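Long-range contacts in succinate-semialdehyde dehydrogenase (NAD(P)(+)) (Marinobacter aquaeolei, PDB 3RH9), which probably oxidises succinate semialdehyde to succinate, using NAD+ or NADP+ as electron acceptor: residues 329-335 with 368-372; 282-288 with 390-394. All coordinates share one frame; numbering follows the deposited sequence.

The two interactions adjoin one another, with centres about 9 Å apart. Residues 368-372 lead into strand 373-376, and residues 390-394 run into strand 393-399, its parallel neighbour in the same sheet. Side chains join them directly: CD2 of Leu332 lies 3.6 Å from CD of Pro392. A polar link adds to this, since Gln288 OE1 probably accepts a hydrogen bond from Ile333 N at 2.8 Å. Interaction 2 is the one nearer the catalytic centre. The side chain of Phe390 is about 9 Å from that of Glu256, the predicted active-site residue. Interaction 1 lies away from that site and meets interaction 2 through Leu332, Ile333 and Phe370.

Interaction 1 of 2, residues 329-335 with 368-372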
ATOM      1  N   ILE A 329      -6.458 -16.943 -32.769  1.00 21.43           N
ATOM      2  CA  ILE A 329      -7.220 -16.650 -31.567  1.00 21.37           C
ATOM      3  C   ILE A 329      -8.276 -17.714 -31.318  1.00 20.64           C
ATOM      4  O   ILE A 329      -8.897 -18.212 -32.258  1.00 20.60           O
ATOM      5  CB  ILE A 329      -7.884 -15.243 -31.618  1.00 23.11           C
ATOM      6  CG1 ILE A 329      -9.346 -15.341 -31.195  1.00 22.27           C
ATOM      7  CG2 ILE A 329      -7.807 -14.626 -33.015  1.00 21.21           C
ATOM      8  CD1 ILE A 329     -10.138 -14.088 -31.463  1.00 22.93           C
ATOM      9  N   GLY A 330      -8.461 -18.068 -30.048  1.00 19.65           N
ATOM     10  CA  GLY A 330      -9.397 -19.115 -29.666  1.00 20.32           C
ATOM     11  C   GLY A 330     -10.686 -18.551 -29.102  1.00 18.59           C
ATOM     12  O   GLY A 330     -10.940 -17.368 -29.226  1.00 20.85           O
ATOM     13  N   PRO A 331     -11.502 -19.385 -28.457  1.00 17.10           N
ATOM     14  CA  PRO A 331     -12.784 -18.839 -28.015  1.00 16.77           C
ATOM     15  C   PRO A 331     -12.570 -17.886 -26.849  1.00 18.73           C
ATOM     16  O   PRO A 331     -11.447 -17.802 -26.335  1.00 19.06           O
ATOM     17  CB  PRO A 331     -13.546 -20.073 -27.525  1.00 17.85           C
ATOM     18  CG  PRO A 331     -12.619 -21.249 -27.710  1.00 18.83           C
ATOM     19  CD  PRO A 331     -11.243 -20.711 -27.886  1.00 17.53           C
ATOM     20  N   LEU A 332     -13.622 -17.164 -26.461  1.00 18.63           N
ATOM     21  CA  LEU A 332     -13.639 -16.396 -25.213  1.00 18.03           C
ATOM     22  C   LEU A 332     -13.978 -17.357 -24.080  1.00 17.20           C
ATOM     23  O   LEU A 332     -14.431 -18.457 -24.331  1.00 19.11           O
ATOM     24  CB  LEU A 332     -14.694 -15.291 -25.265  1.00 17.28           C
ATOM     25  CG  LEU A 332     -14.676 -14.294 -26.412  1.00 16.77           C
ATOM     26  CD1 LEU A 332     -15.819 -13.322 -26.234  1.00 15.68           C
ATOM     27  CD2 LEU A 332     -13.353 -13.558 -26.444  1.00 17.41           C
ATOM     28  N   ILE A 333     -13.785 -16.936 -22.839  1.00 16.56           N
ATOM     29  CA  ILE A 333     -13.821 -17.854 -21.708  1.00 16.48           C
ATOM     30  C   ILE A 333     -15.215 -18.392 -21.378  1.00 15.99           C
ATOM     31  O   ILE A 333     -15.357 -19.539 -20.957  1.00 16.30           O
ATOM     32  CB  ILE A 333     -13.217 -17.186 -20.446  1.00 18.13           C
ATOM     33  CG1 ILE A 333     -12.917 -18.222 -19.361  1.00 17.75           C
ATOM     34  CG2 ILE A 333     -14.137 -16.071 -19.929  1.00 18.26           C
ATOM     35  CD1 ILE A 333     -11.648 -19.034 -19.612  1.00 16.99           C
ATOM     36  N   ASN A 334     -16.236 -17.558 -21.539  1.00 16.25           N
ATOM     37  CA  ASN A 334     -17.609 -17.960 -21.217  1.00 14.66           C
ATOM     38  C   ASN A 334     -18.698 -17.087 -21.808  1.00 14.28           C
ATOM     39  O   ASN A 334     -18.428 -16.055 -22.421  1.00 14.49           O
ATOM     40  CB  ASN A 334     -17.834 -18.171 -19.705  1.00 15.09           C
ATOM     41  CG  ASN A 334     -17.634 -16.906 -18.867  1.00 15.06           C
ATOM     42  OD1 ASN A 334     -17.886 -15.788 -19.306  1.00 15.75           O
ATOM     43  ND2 ASN A 334     -17.204 -17.097 -17.637  1.00 14.49           N
ATOM     44  N   LYS A 335     -19.935 -17.529 -21.626  1.00 15.49           N
ATOM     45  CA  LYS A 335     -21.077 -16.877 -22.242  1.00 16.00           C
ATOM     46  C   LYS A 335     -21.210 -15.438 -21.771  1.00 15.68           C
ATOM     47  O   LYS A 335     -21.520 -14.555 -22.555  1.00 15.60           O
ATOM     48  CB  LYS A 335     -22.370 -17.648 -21.971  1.00 15.28           C
ATOM     49  CG  LYS A 335     -23.514 -17.155 -22.826  1.00 17.08           C
ATOM     50  CD  LYS A 335     -24.688 -18.121 -22.836  1.00 20.71           C
ATOM     51  CE  LYS A 335     -25.792 -17.632 -23.798  1.00 22.95           C
ATOM     52  NZ  LYS A 335     -26.292 -16.241 -23.478  1.00 20.56           N
ATOM     53  N   LEU A 368     -18.409 -19.843 -28.461  1.00 20.25           N
ATOM     54  CA  LEU A 368     -17.837 -18.732 -27.740  1.00 18.20           C
ATOM     55  C   LEU A 368     -16.823 -18.068 -28.654  1.00 18.26           C
ATOM     56  O   LEU A 368     -16.049 -17.207 -28.218  1.00 17.77           O
ATOM     57  CB  LEU A 368     -17.174 -19.215 -26.458  1.00 17.95           C
ATOM     58  CG  LEU A 368     -18.200 -19.747 -25.460  1.00 18.11           C
ATOM     59  CD1 LEU A 368     -17.558 -20.160 -24.148  1.00 15.24           C
ATOM     60  CD2 LEU A 368     -19.248 -18.682 -25.236  1.00 17.86           C
ATOM     61  N   PHE A 369     -16.833 -18.468 -29.926  1.00 17.82           N
ATOM     62  CA  PHE A 369     -15.887 -17.912 -30.895  1.00 17.93           C
ATOM     63  C   PHE A 369     -16.328 -16.542 -31.396  1.00 18.76           C
ATOM     64  O   PHE A 369     -17.390 -16.384 -32.006  1.00 20.14           O
ATOM     65  CB  PHE A 369     -15.644 -18.864 -32.072  1.00 17.53           C
ATOM     66  CG  PHE A 369     -15.178 -20.226 -31.663  1.00 16.80           C
ATOM     67  CD1 PHE A 369     -13.834 -20.484 -31.483  1.00 18.39           C
ATOM     68  CD2 PHE A 369     -16.093 -21.254 -31.463  1.00 18.27           C
ATOM     69  CE1 PHE A 369     -13.395 -21.759 -31.096  1.00 20.11           C
ATOM     70  CE2 PHE A 369     -15.674 -22.523 -31.089  1.00 18.72           C
ATOM     71  CZ  PHE A 369     -14.318 -22.778 -30.898  1.00 20.03           C
ATOM     72  N   PHE A 370     -15.504 -15.544 -31.125  1.00 18.52           N
ATOM     73  CA  PHE A 370     -15.801 -14.199 -31.556  1.00 16.98           C
ATOM     74  C   PHE A 370     -14.685 -13.704 -32.460  1.00 17.55           C
ATOM     75  O   PHE A 370     -13.527 -13.657 -32.064  1.00 16.96           O
ATOM     76  CB  PHE A 370     -15.964 -13.295 -30.346  1.00 17.34           C
ATOM     77  CG  PHE A 370     -16.703 -12.029 -30.638  1.00 17.25           C
ATOM     78  CD1 PHE A 370     -16.134 -11.052 -31.432  1.00 15.52           C
ATOM     79  CD2 PHE A 370     -17.967 -11.815 -30.109  1.00 15.88           C
ATOM     80  CE1 PHE A 370     -16.813  -9.890 -31.700  1.00 16.38           C
ATOM     81  CE2 PHE A 370     -18.647 -10.649 -30.373  1.00 15.78           C
ATOM     82  CZ  PHE A 370     -18.070  -9.685 -31.173  1.00 15.41           C
ATOM     83  N   PRO A 371     -15.045 -13.330 -33.689  1.00 18.80           N
ATOM     84  CA  PRO A 371     -14.133 -12.940 -34.766  1.00 18.00           C
ATOM     85  C   PRO A 371     -13.482 -11.584 -34.520  1.00 18.55           C
ATOM     86  O   PRO A 371     -14.123 -10.672 -34.017  1.00 19.10           O
ATOM     87  CB  PRO A 371     -15.062 -12.825 -35.979  1.00 17.70           C
ATOM     88  CG  PRO A 371     -16.373 -13.402 -35.548  1.00 19.46           C
ATOM     89  CD  PRO A 371     -16.449 -13.202 -34.093  1.00 17.94           C
ATOM     90  N   PRO A 372     -12.214 -11.439 -34.900  1.00 17.93           N
ATOM     91  CA  PRO A 372     -11.566 -10.148 -34.725  1.00 18.07           C
ATOM     92  C   PRO A 372     -12.346  -9.085 -35.472  1.00 18.20           C
ATOM     93  O   PRO A 372     -12.608  -9.268 -36.648  1.00 19.34           O
ATOM     94  CB  PRO A 372     -10.200 -10.371 -35.368  1.00 21.89           C
ATOM     95  CG  PRO A 372      -9.993 -11.837 -35.308  1.00 21.48           C
ATOM     96  CD  PRO A 372     -11.328 -12.419 -35.541  1.00 19.60           C
TER
HETATM   97  O   HOH W   1     -12.876 -15.600 -29.791  1.00 17.03           O
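Leu368 forms the apolar centre, with its CB packed 3.9 Å from Pro331 CB. Its CG lies anti to its own carbonyl carbon (chi1 -67°), which carries the two methyls over the backbone of Asn334 and Lys335. Pro331 also runs alongside Phe369. CB of Pro331 sits over one face of the ring in a CH-pi contact, 4.2 Å from the ring centroid and offset toward its rim. CG of Pro331 comes 3.5 Å from Phe369 CE1. Leu332 slants across Phe370, with Leu332 CD1 4.1 Å from Phe370 CB. The two loops bracket helix 335-350 and strand 354-357 in the catalytic domain of the aldehyde dehydrogenase fold. Phe338 of that helix touches Leu332 and Leu368 and meets the Phe370 ring at a steep angle.

Further out the contact becomes polar. Leu332 N donates to Leu368 O at 3.0 Å in a nearly straight bond (177° at the hydrogen). A water spans the loops beyond it, donating to Gly330 O and accepting from Phe370 N at 2.9 Å. At the solvent edge Asn334 is the helix N-cap, its OD1 bonded to Gly337 N, and Lys335 NZ pairs with Asp339 in a salt bridge.

Interaction 2 of 2, residues 282-288 with 390-394; sequences KFRGGGQ and FGPLV
The edge of the Phe283 ring receives Pro392, whose side chain comes in roughly perpendicular to that of Phe283. CB of Pro392 lies in the ring plane, 3.6 Å from Phe283 CE1. Pro392 O also lies at that edge. Val394 CG2 comes to the end of the same ring, 3.9 Å from Phe283 CZ. One face of the ring is covered from within its own segment by Lys282 CG. That lysine has CG anti to its own N (chi1 179°) and then bends at chi2 (60°), which turns the chain along residues 391-394. Lys282 and Val394 run antiparallel alongside each other, with Lys282 CG 3.7 Å from Val394 CG2.

The second aromatic is held differently. The Phe390 ring lies flat on the main chain of Gln288, whose C stands 3.7 Å above the ring plane, over its centre. Gln288 in turn folds back on its own turn: its NE2 donates to Gly285 O at 2.9 Å, and its OE1 accepts from Ile333 N. Gln288 N reaches Gly285 O from the opposite face, so two donors grip it. Gly286 and Gly287, both with positive phi, bring this turn close to Gly391, and Pro392 forms the centre of an inverse gamma turn.

In relatives the equivalent Gly-Gly-Gly-Gln turn just precedes the catalytic cysteine, and Phe-Gly-Pro belongs to a motif that lines the cofactor site. The buried Lys282 NZ is hydrogen-bonded to Ala293 O, while its bond to Leu393 O is doubtful. Ala293 O, and perhaps Leu393 O, would probably stabilise the charge of this amine.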
ATOM      1  N   LYS A 282      -3.611  -6.206 -28.807  1.00 18.96           N
ATOM      2  CA  LYS A 282      -5.054  -6.357 -28.678  1.00 19.39           C
ATOM      3  C   LYS A 282      -5.571  -7.795 -28.623  1.00 18.67           C
ATOM      4  O   LYS A 282      -6.566  -8.065 -27.967  1.00 18.63           O
ATOM      5  CB  LYS A 282      -5.766  -5.611 -29.815  1.00 17.59           C
ATOM      6  CG  LYS A 282      -7.276  -5.751 -29.758  1.00 18.03           C
ATOM      7  CD  LYS A 282      -7.844  -5.206 -28.450  1.00 16.77           C
ATOM      8  CE  LYS A 282      -9.252  -5.712 -28.214  1.00 16.96           C
ATOM      9  NZ  LYS A 282     -10.066  -4.823 -27.336  1.00 16.44           N
ATOM     10  N   PHE A 283      -4.913  -8.706 -29.322  1.00 17.74           N
ATOM     11  CA  PHE A 283      -5.523  -9.996 -29.565  1.00 18.83           C
ATOM     12  C   PHE A 283      -4.916 -11.103 -28.735  1.00 21.86           C
ATOM     13  O   PHE A 283      -5.405 -12.229 -28.738  1.00 23.61           O
ATOM     14  CB  PHE A 283      -5.509 -10.328 -31.058  1.00 19.25           C
ATOM     15  CG  PHE A 283      -6.485  -9.507 -31.850  1.00 20.73           C
ATOM     16  CD1 PHE A 283      -7.860  -9.683 -31.679  1.00 19.58           C
ATOM     17  CD2 PHE A 283      -6.044  -8.529 -32.730  1.00 20.16           C
ATOM     18  CE1 PHE A 283      -8.777  -8.912 -32.391  1.00 18.93           C
ATOM     19  CE2 PHE A 283      -6.961  -7.754 -33.446  1.00 20.05           C
ATOM     20  CZ  PHE A 283      -8.331  -7.949 -33.271  1.00 18.14           C
ATOM     21  N   ARG A 284      -3.854 -10.776 -28.013  1.00 22.77           N
ATOM     22  CA  ARG A 284      -3.290 -11.695 -27.045  1.00 22.28           C
ATOM     23  C   ARG A 284      -4.387 -12.055 -26.054  1.00 22.54           C
ATOM     24  O   ARG A 284      -5.089 -11.168 -25.569  1.00 21.97           O
ATOM     25  CB  ARG A 284      -2.112 -11.034 -26.332  1.00 25.53           C
ATOM     26  CG  ARG A 284      -1.713 -11.708 -25.036  1.00 31.43           C
ATOM     27  CD  ARG A 284      -0.286 -11.352 -24.631  1.00 36.62           C
ATOM     28  NE  ARG A 284       0.693 -12.128 -25.391  1.00 43.06           N
ATOM     29  CZ  ARG A 284       1.827 -12.604 -24.882  1.00 50.77           C
ATOM     30  NH1 ARG A 284       2.127 -12.389 -23.602  1.00 50.62           N
ATOM     31  NH2 ARG A 284       2.661 -13.302 -25.649  1.00 54.44           N
ATOM     32  N   GLY A 285      -4.556 -13.346 -25.777  1.00 20.75           N
ATOM     33  CA  GLY A 285      -5.574 -13.790 -24.849  1.00 20.04           C
ATOM     34  C   GLY A 285      -6.952 -13.456 -25.380  1.00 20.77           C
ATOM     35  O   GLY A 285      -7.934 -13.350 -24.633  1.00 18.66           O
ATOM     36  N   GLY A 286      -7.017 -13.278 -26.695  1.00 21.57           N
ATOM     37  CA  GLY A 286      -8.267 -12.987 -27.366  1.00 20.65           C
ATOM     38  C   GLY A 286      -8.816 -11.646 -26.937  1.00 20.23           C
ATOM     39  O   GLY A 286     -10.022 -11.412 -27.026  1.00 19.88           O
ATOM     40  N   GLY A 287      -7.924 -10.769 -26.475  1.00 21.29           N
ATOM     41  CA  GLY A 287      -8.290  -9.447 -25.997  1.00 17.92           C
ATOM     42  C   GLY A 287      -8.757  -9.447 -24.561  1.00 18.04           C
ATOM     43  O   GLY A 287      -9.104  -8.397 -24.022  1.00 19.12           O
ATOM     44  N   GLN A 288      -8.750 -10.623 -23.942  1.00 18.09           N
ATOM     45  CA  GLN A 288      -9.257 -10.800 -22.586  1.00 18.41           C
ATOM     46  C   GLN A 288      -8.214 -10.491 -21.525  1.00 18.86           C
ATOM     47  O   GLN A 288      -7.896 -11.333 -20.693  1.00 19.30           O
ATOM     48  CB  GLN A 288      -9.776 -12.220 -22.399  1.00 18.20           C
ATOM     49  CG  GLN A 288     -11.024 -12.529 -23.194  1.00 16.81           C
ATOM     50  CD  GLN A 288     -11.301 -14.011 -23.258  1.00 18.16           C
ATOM     51  OE1 GLN A 288     -12.381 -14.466 -22.891  1.00 19.34           O
ATOM     52  NE2 GLN A 288     -10.314 -14.781 -23.702  1.00 18.55           N
ATOM     53  N   PHE A 390     -12.940  -6.702 -22.872  1.00 16.36           N
ATOM     54  CA  PHE A 390     -12.439  -8.063 -22.699  1.00 16.88           C
ATOM     55  C   PHE A 390     -12.828  -9.004 -23.834  1.00 16.67           C
ATOM     56  O   PHE A 390     -13.372 -10.072 -23.605  1.00 17.45           O
ATOM     57  CB  PHE A 390     -12.888  -8.630 -21.360  1.00 16.79           C
ATOM     58  CG  PHE A 390     -11.803  -8.660 -20.339  1.00 17.52           C
ATOM     59  CD1 PHE A 390     -10.979  -7.567 -20.165  1.00 18.58           C
ATOM     60  CD2 PHE A 390     -11.591  -9.785 -19.568  1.00 18.34           C
ATOM     61  CE1 PHE A 390      -9.960  -7.588 -19.243  1.00 19.40           C
ATOM     62  CE2 PHE A 390     -10.574  -9.811 -18.630  1.00 20.67           C
ATOM     63  CZ  PHE A 390      -9.757  -8.705 -18.466  1.00 19.01           C
ATOM     64  N   GLY A 391     -12.537  -8.593 -25.058  1.00 16.16           N
ATOM     65  CA  GLY A 391     -12.837  -9.387 -26.228  1.00 16.42           C
ATOM     66  C   GLY A 391     -12.104  -8.826 -27.432  1.00 16.96           C
ATOM     67  O   GLY A 391     -11.479  -7.769 -27.347  1.00 16.29           O
ATOM     68  N   PRO A 392     -12.162  -9.539 -28.561  1.00 16.84           N
ATOM     69  CA  PRO A 392     -11.391  -9.198 -29.755  1.00 17.69           C
ATOM     70  C   PRO A 392     -12.014  -8.056 -30.531  1.00 18.21           C
ATOM     71  O   PRO A 392     -12.119  -8.152 -31.743  1.00 19.69           O
ATOM     72  CB  PRO A 392     -11.492 -10.468 -30.587  1.00 17.30           C
ATOM     73  CG  PRO A 392     -12.788 -11.028 -30.180  1.00 18.46           C
ATOM     74  CD  PRO A 392     -12.785 -10.860 -28.704  1.00 17.34           C
ATOM     75  N   LEU A 393     -12.392  -6.988 -29.844  1.00 17.57           N
ATOM     76  CA  LEU A 393     -13.017  -5.842 -30.479  1.00 17.26           C
ATOM     77  C   LEU A 393     -12.061  -4.663 -30.490  1.00 19.19           C
ATOM     78  O   LEU A 393     -11.392  -4.400 -29.488  1.00 20.75           O
ATOM     79  CB  LEU A 393     -14.270  -5.470 -29.705  1.00 17.53           C
ATOM     80  CG  LEU A 393     -15.053  -4.250 -30.168  1.00 19.14           C
ATOM     81  CD1 LEU A 393     -15.345  -4.335 -31.673  1.00 18.27           C
ATOM     82  CD2 LEU A 393     -16.334  -4.150 -29.348  1.00 16.79           C
ATOM     83  N   VAL A 394     -11.989  -3.944 -31.607  1.00 18.59           N
ATOM     84  CA  VAL A 394     -11.086  -2.801 -31.691  1.00 18.99           C
ATOM     85  C   VAL A 394     -11.852  -1.533 -32.015  1.00 20.00           C
ATOM     86  O   VAL A 394     -12.183  -1.293 -33.173  1.00 22.25           O
ATOM     87  CB  VAL A 394     -10.014  -2.997 -32.780  1.00 19.78           C
ATOM     88  CG1 VAL A 394      -9.117  -1.749 -32.872  1.00 18.02           C
ATOM     89  CG2 VAL A 394      -9.203  -4.268 -32.528  1.00 16.97           C
TER